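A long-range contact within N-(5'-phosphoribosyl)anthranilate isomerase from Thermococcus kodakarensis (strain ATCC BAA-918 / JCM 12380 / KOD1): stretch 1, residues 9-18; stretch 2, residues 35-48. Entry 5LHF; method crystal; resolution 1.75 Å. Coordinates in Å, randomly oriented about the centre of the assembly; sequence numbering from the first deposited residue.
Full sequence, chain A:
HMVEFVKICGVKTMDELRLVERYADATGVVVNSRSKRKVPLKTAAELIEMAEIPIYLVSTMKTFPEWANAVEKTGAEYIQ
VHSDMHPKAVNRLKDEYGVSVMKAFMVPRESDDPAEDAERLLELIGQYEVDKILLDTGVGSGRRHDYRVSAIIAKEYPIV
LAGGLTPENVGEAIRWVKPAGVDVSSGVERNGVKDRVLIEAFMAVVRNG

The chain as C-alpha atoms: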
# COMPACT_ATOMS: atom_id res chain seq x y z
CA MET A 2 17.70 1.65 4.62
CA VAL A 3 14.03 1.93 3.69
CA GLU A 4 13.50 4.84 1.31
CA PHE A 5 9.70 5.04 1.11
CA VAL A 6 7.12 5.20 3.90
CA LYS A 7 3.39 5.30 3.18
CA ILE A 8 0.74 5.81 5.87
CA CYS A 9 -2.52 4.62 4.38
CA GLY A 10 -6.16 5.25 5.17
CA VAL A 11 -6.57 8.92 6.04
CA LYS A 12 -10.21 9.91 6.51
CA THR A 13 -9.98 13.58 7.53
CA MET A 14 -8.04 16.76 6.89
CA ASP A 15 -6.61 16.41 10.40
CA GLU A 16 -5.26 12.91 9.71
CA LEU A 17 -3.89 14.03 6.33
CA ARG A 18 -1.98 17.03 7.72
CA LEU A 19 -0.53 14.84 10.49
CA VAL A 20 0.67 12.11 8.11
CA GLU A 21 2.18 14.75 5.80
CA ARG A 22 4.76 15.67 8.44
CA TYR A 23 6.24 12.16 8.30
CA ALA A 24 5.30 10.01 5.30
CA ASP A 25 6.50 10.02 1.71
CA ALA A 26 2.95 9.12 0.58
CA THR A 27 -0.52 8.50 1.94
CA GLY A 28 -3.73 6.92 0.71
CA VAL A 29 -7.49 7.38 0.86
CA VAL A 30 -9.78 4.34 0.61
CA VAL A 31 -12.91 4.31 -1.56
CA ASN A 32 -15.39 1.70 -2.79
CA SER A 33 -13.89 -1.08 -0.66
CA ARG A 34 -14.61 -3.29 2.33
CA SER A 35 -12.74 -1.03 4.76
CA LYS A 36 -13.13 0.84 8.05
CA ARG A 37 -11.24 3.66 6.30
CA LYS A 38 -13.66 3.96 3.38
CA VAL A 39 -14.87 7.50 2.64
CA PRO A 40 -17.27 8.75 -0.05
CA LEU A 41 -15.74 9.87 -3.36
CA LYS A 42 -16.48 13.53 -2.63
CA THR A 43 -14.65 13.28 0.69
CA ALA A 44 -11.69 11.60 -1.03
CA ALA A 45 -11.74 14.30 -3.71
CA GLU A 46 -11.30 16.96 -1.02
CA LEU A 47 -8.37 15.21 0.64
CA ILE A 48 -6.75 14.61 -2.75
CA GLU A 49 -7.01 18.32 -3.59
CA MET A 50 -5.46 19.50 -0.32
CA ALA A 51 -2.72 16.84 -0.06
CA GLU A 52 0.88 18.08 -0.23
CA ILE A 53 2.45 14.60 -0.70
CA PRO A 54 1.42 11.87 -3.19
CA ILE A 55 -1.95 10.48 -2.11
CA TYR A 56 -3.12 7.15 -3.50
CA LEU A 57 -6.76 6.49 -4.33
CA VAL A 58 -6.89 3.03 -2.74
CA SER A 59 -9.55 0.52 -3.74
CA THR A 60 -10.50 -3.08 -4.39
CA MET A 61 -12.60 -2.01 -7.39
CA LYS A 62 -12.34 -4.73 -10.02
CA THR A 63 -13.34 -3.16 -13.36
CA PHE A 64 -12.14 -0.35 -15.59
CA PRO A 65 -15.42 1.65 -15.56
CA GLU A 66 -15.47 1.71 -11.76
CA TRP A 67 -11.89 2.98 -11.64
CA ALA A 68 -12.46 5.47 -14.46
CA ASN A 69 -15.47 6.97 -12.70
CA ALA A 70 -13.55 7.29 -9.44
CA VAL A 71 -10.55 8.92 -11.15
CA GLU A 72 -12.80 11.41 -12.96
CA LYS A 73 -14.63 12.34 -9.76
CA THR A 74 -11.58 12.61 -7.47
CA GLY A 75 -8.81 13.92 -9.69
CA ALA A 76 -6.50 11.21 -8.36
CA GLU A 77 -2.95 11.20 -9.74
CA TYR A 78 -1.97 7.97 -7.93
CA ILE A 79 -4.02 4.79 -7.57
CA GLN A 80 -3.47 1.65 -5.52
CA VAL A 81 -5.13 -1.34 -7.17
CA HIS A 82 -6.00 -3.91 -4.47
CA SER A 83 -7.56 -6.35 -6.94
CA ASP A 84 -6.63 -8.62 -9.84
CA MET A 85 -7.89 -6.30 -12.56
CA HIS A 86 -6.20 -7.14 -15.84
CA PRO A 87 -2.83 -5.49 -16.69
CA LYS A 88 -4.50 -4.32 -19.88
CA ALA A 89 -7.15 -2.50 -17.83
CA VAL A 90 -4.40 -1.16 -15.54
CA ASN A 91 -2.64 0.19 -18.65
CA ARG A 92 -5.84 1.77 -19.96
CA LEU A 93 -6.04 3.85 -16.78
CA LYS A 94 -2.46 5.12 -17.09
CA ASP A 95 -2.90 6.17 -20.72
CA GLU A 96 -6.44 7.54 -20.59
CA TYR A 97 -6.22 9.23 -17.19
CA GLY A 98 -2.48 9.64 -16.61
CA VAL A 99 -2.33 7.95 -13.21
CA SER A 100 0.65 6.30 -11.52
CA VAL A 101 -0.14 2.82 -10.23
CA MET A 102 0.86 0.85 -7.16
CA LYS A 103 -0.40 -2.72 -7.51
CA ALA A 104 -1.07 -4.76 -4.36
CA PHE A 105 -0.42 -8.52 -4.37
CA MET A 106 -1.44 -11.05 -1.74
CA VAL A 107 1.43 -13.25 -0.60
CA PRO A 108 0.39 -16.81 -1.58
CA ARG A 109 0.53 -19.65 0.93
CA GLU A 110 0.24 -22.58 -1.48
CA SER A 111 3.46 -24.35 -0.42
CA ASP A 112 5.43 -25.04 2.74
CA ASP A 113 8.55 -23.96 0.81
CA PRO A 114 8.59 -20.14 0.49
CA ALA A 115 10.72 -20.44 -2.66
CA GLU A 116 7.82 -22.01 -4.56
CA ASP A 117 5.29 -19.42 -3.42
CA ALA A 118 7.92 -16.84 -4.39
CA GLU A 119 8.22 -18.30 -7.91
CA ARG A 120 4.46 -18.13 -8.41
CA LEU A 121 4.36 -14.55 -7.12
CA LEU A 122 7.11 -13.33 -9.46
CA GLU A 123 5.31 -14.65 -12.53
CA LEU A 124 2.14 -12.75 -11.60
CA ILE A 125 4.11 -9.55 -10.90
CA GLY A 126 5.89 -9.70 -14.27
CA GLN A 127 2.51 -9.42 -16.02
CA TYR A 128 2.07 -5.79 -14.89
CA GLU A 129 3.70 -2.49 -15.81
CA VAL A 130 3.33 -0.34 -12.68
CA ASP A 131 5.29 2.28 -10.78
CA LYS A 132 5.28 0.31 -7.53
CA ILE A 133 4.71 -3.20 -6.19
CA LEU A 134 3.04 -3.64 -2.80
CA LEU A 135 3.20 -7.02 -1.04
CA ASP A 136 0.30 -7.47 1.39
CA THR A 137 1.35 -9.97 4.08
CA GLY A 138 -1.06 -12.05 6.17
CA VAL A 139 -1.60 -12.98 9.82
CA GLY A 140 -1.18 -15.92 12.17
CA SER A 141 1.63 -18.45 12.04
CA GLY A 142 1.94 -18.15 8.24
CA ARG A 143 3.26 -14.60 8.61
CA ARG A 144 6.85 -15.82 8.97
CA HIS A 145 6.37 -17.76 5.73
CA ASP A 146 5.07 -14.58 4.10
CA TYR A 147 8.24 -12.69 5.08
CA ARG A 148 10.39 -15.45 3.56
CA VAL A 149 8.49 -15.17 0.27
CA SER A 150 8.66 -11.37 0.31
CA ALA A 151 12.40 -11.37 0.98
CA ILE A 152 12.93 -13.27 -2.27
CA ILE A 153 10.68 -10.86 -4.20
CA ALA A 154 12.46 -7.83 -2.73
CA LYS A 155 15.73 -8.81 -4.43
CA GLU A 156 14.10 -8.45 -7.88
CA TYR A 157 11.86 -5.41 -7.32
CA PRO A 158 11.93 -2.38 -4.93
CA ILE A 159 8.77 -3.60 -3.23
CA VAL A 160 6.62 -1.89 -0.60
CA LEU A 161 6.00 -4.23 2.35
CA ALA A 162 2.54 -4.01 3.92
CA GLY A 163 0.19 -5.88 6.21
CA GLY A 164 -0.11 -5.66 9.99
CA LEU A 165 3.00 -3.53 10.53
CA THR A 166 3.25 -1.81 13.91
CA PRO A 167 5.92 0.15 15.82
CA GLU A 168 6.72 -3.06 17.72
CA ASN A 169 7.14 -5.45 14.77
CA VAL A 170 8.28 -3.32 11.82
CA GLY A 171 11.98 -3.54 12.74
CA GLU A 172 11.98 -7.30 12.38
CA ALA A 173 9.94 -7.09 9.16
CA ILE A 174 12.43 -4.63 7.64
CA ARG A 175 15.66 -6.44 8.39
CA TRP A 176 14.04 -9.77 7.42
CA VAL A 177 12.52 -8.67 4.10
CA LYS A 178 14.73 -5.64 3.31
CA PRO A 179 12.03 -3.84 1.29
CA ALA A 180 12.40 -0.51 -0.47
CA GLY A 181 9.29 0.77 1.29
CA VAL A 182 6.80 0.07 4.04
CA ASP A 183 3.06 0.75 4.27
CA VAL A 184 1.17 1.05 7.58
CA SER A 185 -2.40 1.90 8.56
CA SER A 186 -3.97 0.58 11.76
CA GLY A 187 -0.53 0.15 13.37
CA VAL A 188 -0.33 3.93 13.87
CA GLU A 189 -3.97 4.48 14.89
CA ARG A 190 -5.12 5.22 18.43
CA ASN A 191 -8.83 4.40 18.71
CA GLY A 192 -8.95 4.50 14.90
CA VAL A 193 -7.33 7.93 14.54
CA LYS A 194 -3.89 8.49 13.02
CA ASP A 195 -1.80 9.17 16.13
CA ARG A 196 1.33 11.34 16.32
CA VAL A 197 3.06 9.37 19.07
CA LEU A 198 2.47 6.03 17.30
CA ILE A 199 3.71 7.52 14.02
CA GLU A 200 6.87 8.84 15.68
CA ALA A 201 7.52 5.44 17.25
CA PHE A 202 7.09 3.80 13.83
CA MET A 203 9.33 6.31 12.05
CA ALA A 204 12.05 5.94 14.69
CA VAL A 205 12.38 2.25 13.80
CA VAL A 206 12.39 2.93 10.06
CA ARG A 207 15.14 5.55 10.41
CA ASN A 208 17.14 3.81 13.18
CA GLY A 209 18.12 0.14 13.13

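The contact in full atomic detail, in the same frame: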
# COMPACT_ATOMS: atom_id res chain seq x y z
N CYS A 9 -1.32 4.77 5.19
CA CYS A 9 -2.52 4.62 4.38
C CYS A 9 -3.77 4.85 5.22
O CYS A 9 -3.75 4.74 6.45
CB CYS A 9 -2.57 3.23 3.75
SG CYS A 9 -3.89 3.04 2.51
N GLY A 10 -4.85 5.22 4.54
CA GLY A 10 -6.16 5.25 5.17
C GLY A 10 -6.53 6.53 5.90
O GLY A 10 -7.17 6.47 6.96
N VAL A 11 -6.15 7.69 5.39
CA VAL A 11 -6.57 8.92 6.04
C VAL A 11 -8.02 9.20 5.68
O VAL A 11 -8.44 9.02 4.53
CB VAL A 11 -5.65 10.10 5.67
CG1 VAL A 11 -4.26 9.90 6.27
CG2 VAL A 11 -5.56 10.27 4.15
N LYS A 12 -8.80 9.62 6.68
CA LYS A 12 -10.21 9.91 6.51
C LYS A 12 -10.55 11.39 6.67
O LYS A 12 -11.62 11.81 6.23
CB LYS A 12 -11.06 9.12 7.52
CG LYS A 12 -10.85 7.62 7.44
CD LYS A 12 -12.17 6.89 7.41
CE LYS A 12 -12.77 6.77 8.77
NZ LYS A 12 -14.01 5.94 8.77
N THR A 13 -9.66 12.18 7.27
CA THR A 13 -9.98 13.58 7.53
C THR A 13 -8.80 14.47 7.17
O THR A 13 -7.66 14.01 6.99
CB THR A 13 -10.34 13.82 8.99
OG1 THR A 13 -9.23 13.48 9.82
CG2 THR A 13 -11.55 12.99 9.39
N MET A 14 -9.09 15.77 7.09
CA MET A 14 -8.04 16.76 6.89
C MET A 14 -7.03 16.71 8.04
O MET A 14 -5.82 16.85 7.82
CB MET A 14 -8.67 18.14 6.77
CG MET A 14 -9.39 18.63 8.03
SD MET A 14 -10.43 20.08 7.77
CE MET A 14 -9.18 21.38 7.68
N ASP A 15 -7.52 16.47 9.26
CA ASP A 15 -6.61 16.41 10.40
C ASP A 15 -5.65 15.24 10.28
O ASP A 15 -4.44 15.40 10.53
CB ASP A 15 -7.40 16.31 11.70
CG ASP A 15 -8.13 17.59 12.04
OD1 ASP A 15 -9.20 17.50 12.67
OD2 ASP A 15 -7.62 18.68 11.68
N GLU A 16 -6.15 14.07 9.90
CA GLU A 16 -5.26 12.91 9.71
C GLU A 16 -4.29 13.14 8.56
O GLU A 16 -3.10 12.79 8.66
CB GLU A 16 -6.10 11.66 9.45
CG GLU A 16 -6.81 11.15 10.66
CD GLU A 16 -7.42 9.79 10.42
OE1 GLU A 16 -7.94 9.55 9.30
OE2 GLU A 16 -7.35 8.96 11.35
N LEU A 17 -4.77 13.73 7.46
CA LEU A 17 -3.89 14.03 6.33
C LEU A 17 -2.74 14.93 6.75
O LEU A 17 -1.57 14.61 6.51
CB LEU A 17 -4.69 14.68 5.20
CG LEU A 17 -3.86 15.15 4.00
CD1 LEU A 17 -3.20 13.97 3.28
CD2 LEU A 17 -4.74 15.90 3.06
N ARG A 18 -3.04 16.09 7.35
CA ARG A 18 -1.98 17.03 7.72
C ARG A 18 -0.97 16.40 8.69
O ARG A 18 0.22 16.73 8.65
CB ARG A 18 -2.59 18.29 8.33
CG ARG A 18 -3.43 19.09 7.35
CD ARG A 18 -2.63 19.45 6.11
NE ARG A 18 -3.33 20.42 5.27
CZ ARG A 18 -3.22 20.48 3.94
NH1 ARG A 18 -2.45 19.61 3.30
NH2 ARG A 18 -3.89 21.40 3.25
N SER A 35 -13.77 -1.63 3.92
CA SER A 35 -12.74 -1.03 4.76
C SER A 35 -13.38 -0.10 5.78
O SER A 35 -14.29 0.66 5.46
CB SER A 35 -11.73 -0.26 3.91
OG SER A 35 -10.88 0.55 4.71
N LYS A 36 -12.86 -0.16 7.02
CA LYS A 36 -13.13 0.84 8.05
C LYS A 36 -12.69 2.24 7.65
O LYS A 36 -13.16 3.22 8.24
CB LYS A 36 -12.41 0.48 9.35
CG LYS A 36 -12.94 -0.73 10.09
CD LYS A 36 -12.18 -0.87 11.43
CE LYS A 36 -11.40 -2.16 11.49
NZ LYS A 36 -12.33 -3.32 11.38
N ARG A 37 -11.76 2.37 6.71
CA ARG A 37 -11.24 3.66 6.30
C ARG A 37 -11.93 4.21 5.07
O ARG A 37 -11.50 5.24 4.54
CB ARG A 37 -9.72 3.58 6.02
CG ARG A 37 -8.91 2.80 7.07
CD ARG A 37 -9.17 3.33 8.47
NE ARG A 37 -8.64 4.68 8.62
CZ ARG A 37 -8.63 5.35 9.76
NH1 ARG A 37 -9.13 4.79 10.86
NH2 ARG A 37 -8.12 6.58 9.81
N LYS A 38 -12.95 3.51 4.57
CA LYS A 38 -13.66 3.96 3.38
C LYS A 38 -14.30 5.32 3.64
O LYS A 38 -14.83 5.58 4.72
CB LYS A 38 -14.72 2.92 2.99
CG LYS A 38 -15.51 3.24 1.74
CD LYS A 38 -16.59 2.18 1.51
CE LYS A 38 -17.97 2.78 1.65
NZ LYS A 38 -18.57 3.14 0.34
N VAL A 39 -14.19 6.21 2.66
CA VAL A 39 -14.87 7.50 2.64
C VAL A 39 -15.60 7.63 1.31
O VAL A 39 -15.21 6.98 0.31
CB VAL A 39 -13.90 8.68 2.87
CG1 VAL A 39 -13.17 8.58 4.22
CG2 VAL A 39 -12.91 8.83 1.68
N PRO A 40 -16.65 8.46 1.25
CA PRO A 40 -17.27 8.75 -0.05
C PRO A 40 -16.31 9.44 -1.02
O PRO A 40 -15.37 10.12 -0.61
CB PRO A 40 -18.46 9.65 0.31
CG PRO A 40 -18.60 9.55 1.80
CD PRO A 40 -17.28 9.18 2.36
N LEU A 41 -16.59 9.27 -2.32
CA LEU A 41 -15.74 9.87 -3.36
C LEU A 41 -15.57 11.37 -3.17
O LEU A 41 -14.48 11.90 -3.39
CB LEU A 41 -16.31 9.59 -4.76
CG LEU A 41 -16.15 8.19 -5.35
CD1 LEU A 41 -16.64 8.16 -6.80
CD2 LEU A 41 -14.72 7.71 -5.27
N LYS A 42 -16.65 12.09 -2.81
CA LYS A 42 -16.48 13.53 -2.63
C LYS A 42 -15.50 13.83 -1.50
O LYS A 42 -14.71 14.79 -1.58
CB LYS A 42 -17.83 14.20 -2.36
CG LYS A 42 -17.72 15.69 -2.26
CD LYS A 42 -18.91 16.29 -1.55
CE LYS A 42 -19.32 17.56 -2.21
NZ LYS A 42 -18.56 18.71 -1.73
N THR A 43 -15.57 13.06 -0.42
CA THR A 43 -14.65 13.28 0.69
C THR A 43 -13.22 12.99 0.26
O THR A 43 -12.29 13.75 0.58
CB THR A 43 -15.04 12.41 1.89
OG1 THR A 43 -16.38 12.72 2.29
CG2 THR A 43 -14.10 12.66 3.06
N ALA A 44 -13.02 11.90 -0.50
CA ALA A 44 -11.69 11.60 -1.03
C ALA A 44 -11.21 12.70 -1.98
O ALA A 44 -10.03 13.05 -1.98
CB ALA A 44 -11.70 10.25 -1.75
N ALA A 45 -12.12 13.23 -2.80
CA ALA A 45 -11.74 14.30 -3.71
C ALA A 45 -11.20 15.51 -2.95
O ALA A 45 -10.27 16.19 -3.40
CB ALA A 45 -12.93 14.68 -4.59
N GLU A 46 -11.78 15.81 -1.79
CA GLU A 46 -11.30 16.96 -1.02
C GLU A 46 -9.92 16.70 -0.45
O GLU A 46 -9.04 17.57 -0.51
CB GLU A 46 -12.28 17.31 0.09
CG GLU A 46 -11.72 18.40 1.01
CD GLU A 46 -11.55 19.73 0.30
OE1 GLU A 46 -10.56 19.93 -0.44
OE2 GLU A 46 -12.41 20.62 0.49
N LEU A 47 -9.69 15.51 0.11
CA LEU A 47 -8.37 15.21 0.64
C LEU A 47 -7.33 15.22 -0.47
O LEU A 47 -6.23 15.74 -0.29
CB LEU A 47 -8.38 13.87 1.38
CG LEU A 47 -9.47 13.77 2.45
CD1 LEU A 47 -9.61 12.36 2.99
CD2 LEU A 47 -9.19 14.76 3.60
N ILE A 48 -7.69 14.68 -1.63
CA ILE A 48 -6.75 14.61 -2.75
C ILE A 48 -6.36 16.01 -3.20
O ILE A 48 -5.21 16.25 -3.60
CB ILE A 48 -7.36 13.76 -3.88
CG1 ILE A 48 -7.29 12.26 -3.51
CG2 ILE A 48 -6.66 14.00 -5.22
CD1 ILE A 48 -8.24 11.38 -4.35
O HOH W 1 -9.16 6.31 3.85
O HOH W 2 -15.75 4.57 6.81

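Two loops that each run into a helix meet here; the polar bonding centres on the loops, and Leu-47 and Leu-17 add apolar packing between the helices. The backbones come closest at Gly-10 and Arg-37, with CA atoms 5.4 Å apart, and approach again at Met-14 and Leu-47, at 6.4 Å. Together the stretches bury 510 Å².

Arg-37 is the polar hub. Its CA-to-CB bond points sideways, but three successive m rotamers bend the chain so that its guanidinium reaches the first stretch. Gly-10 O takes two hydrogen bonds on the edge of that group, from Arg-37 NE at 2.8 Å and from Arg-37 NH2 at 3.0 Å. Arg-37 NH2 also donates to Glu-16 OE2 at 2.9 Å, a bond that is also a salt bridge. Arg-37 NH1 is satisfied elsewhere in the structure. With the edge taken up by acceptors, one face is left for carbon: Lys-12 CG lies over it, 3.8 Å from Arg-37 NH2. The close approach leaves little room at Gly-10, where an ideal CB would sit 3.1 Å from Arg-37 CG; its positive phi independently favours glycine.

Glu-16 ties this hub to its own loop. While Glu-16 OE2 serves Arg-37 and a partner elsewhere in the structure, Glu-16 OE1 accepts from Lys-12 N at 2.8 Å. Thr-13 OG1 caps the helix by accepting from Glu-16 N at 3.1 Å, so the residue carrying the carboxylate is itself anchored at the helix start.

The second loop is braced as well. A type I turn runs from Ser-35 to Lys-38, and Ser-35 OG accepts from Arg-37 N at 2.8 Å. The turn's carbonyls then become acceptors for Lys-12 of the first stretch: Lys-12 NZ donates to Lys-36 O at 2.9 Å and to water 2 at 3.0 Å, and that water donates to Lys-38 O at 2.5 Å. Water 1 joins two more carbonyls across the contact, donating to Val-11 O at 2.9 Å and to Arg-37 O at 2.7 Å. Lys-12 thus spends its ammonium on backbone oxygen and water, while its aliphatic part packs on Val-39, with Lys-12 CD 3.7 Å from Val-39 CG1.

Farther along, Leu-47 points toward the first stretch and covers the start of its helix. Leu-47 CD2 lies 3.6 Å from both Thr-13 C and Met-14 N, making its contact largely with backbone. Leu-17 adds a looser apolar contact, its CD2 4.5 Å from Leu-47 CB. The rule is economical: bent arginine for loop carbonyl and carboxylate, leucine for the helix start.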